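Local coordinates for elongation factor G (Thermus thermophilus, PDB 2DY1), which binds GTP with a magnesium ion and probably acts as a GTPase that drives translocation in the elongation step of protein synthesis, at residues M297-Y302 with K352-H357. Sequence-based numbering, arbitrary orientation.
Sequences MGQVAY and KAEGLH
Both backbone polar groups of Gln-299 are engaged by the turn at 353-356. Ala-353 N donates to Gln-299 O at 3.0 Å in a nearly straight bond (169°) that reaches the carbonyl from above its plane. In return, Gln-299 N gives its hydrogen to Glu-354 OE2, also at 3.0 Å, meeting the carboxylate from above its plane. Glu-354 starts away from the strand, and a bend at chi2 (68°) turns CD back toward Gln-299, where OE2 also lies against CB of Gln-299. In the Gln-299 side chain, CG is anti to the backbone N (chi1 -179°) and lies 3.5 Å from Ala-353 O; the chain beyond it is extended, bringing the terminal amide near the carbonyls of Ala-353 and Leu-356. An alanine here would probably leave a gap over the Ala-353 carbonyl and remove the polar group now facing the carbonyls of Ala-353 and Leu-356. Further along the strand, Ala-301 CB packs against Ala-353 CB at 3.6 Å and against CB and CD1 of Leu-356. In the antiparallel sheet of domain 2, strand 298-307 lies between 285-294 and 347-350, and the chain leaving 347-350 folds over Gln-299 in a type I turn, closed by the bond from Leu-356 N to Ala-353 O. A water bridges the entrance to the turn, accepting from Lys-352 N at 2.9 Å and lying within hydrogen-bonding distance of the carbonyls of Met-297 and Gln-299. Behind these contacts, Gln-299 rests on Val-291 and Val-293, and Leu-356 touches Val-323. At the far end of the loop segment, His-357 ND1 is hydrogen-bonded to Glu-407 OE1.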
loop_
_atom_site.group_PDB
_atom_site.type_symbol
_atom_site.label_atom_id
_atom_site.label_comp_id
_atom_site.label_asym_id
_atom_site.label_seq_id
_atom_site.Cartn_x
_atom_site.Cartn_y
_atom_site.Cartn_z
ATOM N N MET A 297 -24.496 5.188 3.740
ATOM C CA MET A 297 -24.474 5.446 2.291
ATOM C C MET A 297 -24.464 4.163 1.476
ATOM O O MET A 297 -24.893 4.161 0.314
ATOM C CB MET A 297 -23.242 6.292 1.913
ATOM C CG MET A 297 -23.180 6.743 0.445
ATOM S SD MET A 297 -24.431 7.984 -0.021
ATOM C CE MET A 297 -23.913 8.313 -1.795
ATOM N N GLY A 298 -24.001 3.070 2.077
ATOM C CA GLY A 298 -23.922 1.821 1.341
ATOM C C GLY A 298 -22.654 1.853 0.494
ATOM O O GLY A 298 -21.928 2.845 0.516
ATOM N N GLN A 299 -22.390 0.785 -0.250
ATOM C CA GLN A 299 -21.184 0.706 -1.062
ATOM C C GLN A 299 -21.250 1.568 -2.317
ATOM O O GLN A 299 -22.249 1.576 -3.025
ATOM C CB GLN A 299 -20.907 -0.761 -1.430
ATOM C CG GLN A 299 -19.634 -0.997 -2.278
ATOM C CD GLN A 299 -19.052 -2.395 -2.115
ATOM O OE1 GLN A 299 -18.322 -2.887 -2.981
ATOM N NE2 GLN A 299 -19.342 -3.030 -0.990
ATOM N N VAL A 300 -20.194 2.347 -2.548
ATOM C CA VAL A 300 -20.092 3.181 -3.738
ATOM C C VAL A 300 -18.790 2.776 -4.426
ATOM O O VAL A 300 -17.732 2.774 -3.803
ATOM C CB VAL A 300 -20.036 4.698 -3.401
ATOM C CG1 VAL A 300 -19.782 5.498 -4.674
ATOM C CG2 VAL A 300 -21.344 5.142 -2.769
ATOM N N ALA A 301 -18.880 2.425 -5.708
ATOM C CA ALA A 301 -17.725 2.023 -6.497
ATOM C C ALA A 301 -17.303 3.234 -7.310
ATOM O O ALA A 301 -18.141 3.955 -7.872
ATOM C CB ALA A 301 -18.092 0.849 -7.422
ATOM N N TYR A 302 -15.998 3.490 -7.338
ATOM C CA TYR A 302 -15.475 4.625 -8.076
ATOM C C TYR A 302 -14.829 4.089 -9.331
ATOM O O TYR A 302 -13.877 3.314 -9.277
ATOM C CB TYR A 302 -14.478 5.385 -7.205
ATOM C CG TYR A 302 -15.185 6.046 -6.036
ATOM C CD1 TYR A 302 -15.504 7.400 -6.054
ATOM C CD2 TYR A 302 -15.580 5.293 -4.935
ATOM C CE1 TYR A 302 -16.206 7.985 -4.988
ATOM C CE2 TYR A 302 -16.281 5.873 -3.877
ATOM C CZ TYR A 302 -16.585 7.200 -3.914
ATOM O OH TYR A 302 -17.279 7.744 -2.857
ATOM N N LYS A 352 -25.127 1.826 -4.549
ATOM C CA LYS A 352 -25.679 0.469 -4.412
ATOM C C LYS A 352 -24.763 -0.489 -5.158
ATOM O O LYS A 352 -25.213 -1.375 -5.880
ATOM C CB LYS A 352 -27.083 0.396 -5.017
ATOM C CG LYS A 352 -28.103 1.337 -4.407
ATOM C CD LYS A 352 -29.384 1.321 -5.239
ATOM C CE LYS A 352 -30.441 2.265 -4.689
ATOM N NZ LYS A 352 -31.642 2.315 -5.573
ATOM N N ALA A 353 -23.463 -0.312 -4.964
ATOM C CA ALA A 353 -22.471 -1.107 -5.668
ATOM C C ALA A 353 -21.907 -2.309 -4.917
ATOM O O ALA A 353 -20.752 -2.654 -5.101
ATOM C CB ALA A 353 -21.321 -0.184 -6.100
ATOM N N GLU A 354 -22.709 -2.962 -4.081
ATOM C CA GLU A 354 -22.201 -4.104 -3.340
ATOM C C GLU A 354 -21.545 -5.196 -4.206
ATOM O O GLU A 354 -20.695 -5.943 -3.726
ATOM C CB GLU A 354 -23.322 -4.707 -2.486
ATOM C CG GLU A 354 -23.618 -3.959 -1.174
ATOM C CD GLU A 354 -24.225 -2.558 -1.343
ATOM O OE1 GLU A 354 -24.912 -2.281 -2.349
ATOM O OE2 GLU A 354 -24.039 -1.724 -0.431
ATOM N N GLY A 355 -21.914 -5.288 -5.474
ATOM C CA GLY A 355 -21.295 -6.310 -6.309
ATOM C C GLY A 355 -20.074 -5.876 -7.102
ATOM O O GLY A 355 -19.505 -6.675 -7.851
ATOM N N LEU A 356 -19.651 -4.629 -6.931
ATOM C CA LEU A 356 -18.502 -4.086 -7.673
ATOM C C LEU A 356 -17.327 -3.910 -6.720
ATOM O O LEU A 356 -17.420 -3.153 -5.758
ATOM C CB LEU A 356 -18.856 -2.730 -8.293
ATOM C CG LEU A 356 -19.954 -2.753 -9.365
ATOM C CD1 LEU A 356 -20.255 -1.335 -9.859
ATOM C CD2 LEU A 356 -19.500 -3.651 -10.515
ATOM N N HIS A 357 -16.223 -4.592 -7.013
ATOM C CA HIS A 357 -15.053 -4.573 -6.142
ATOM C C HIS A 357 -13.852 -3.868 -6.719
ATOM O O HIS A 357 -13.711 -3.747 -7.940
ATOM C CB HIS A 357 -14.686 -6.014 -5.809
ATOM C CG HIS A 357 -15.855 -6.840 -5.364
ATOM N ND1 HIS A 357 -16.549 -6.592 -4.196
ATOM C CD2 HIS A 357 -16.468 -7.899 -5.947
ATOM C CE1 HIS A 357 -17.537 -7.463 -4.080
ATOM N NE2 HIS A 357 -17.511 -8.267 -5.129
HETATM O O HOH W 1 -24.653 3.170 -2.029
#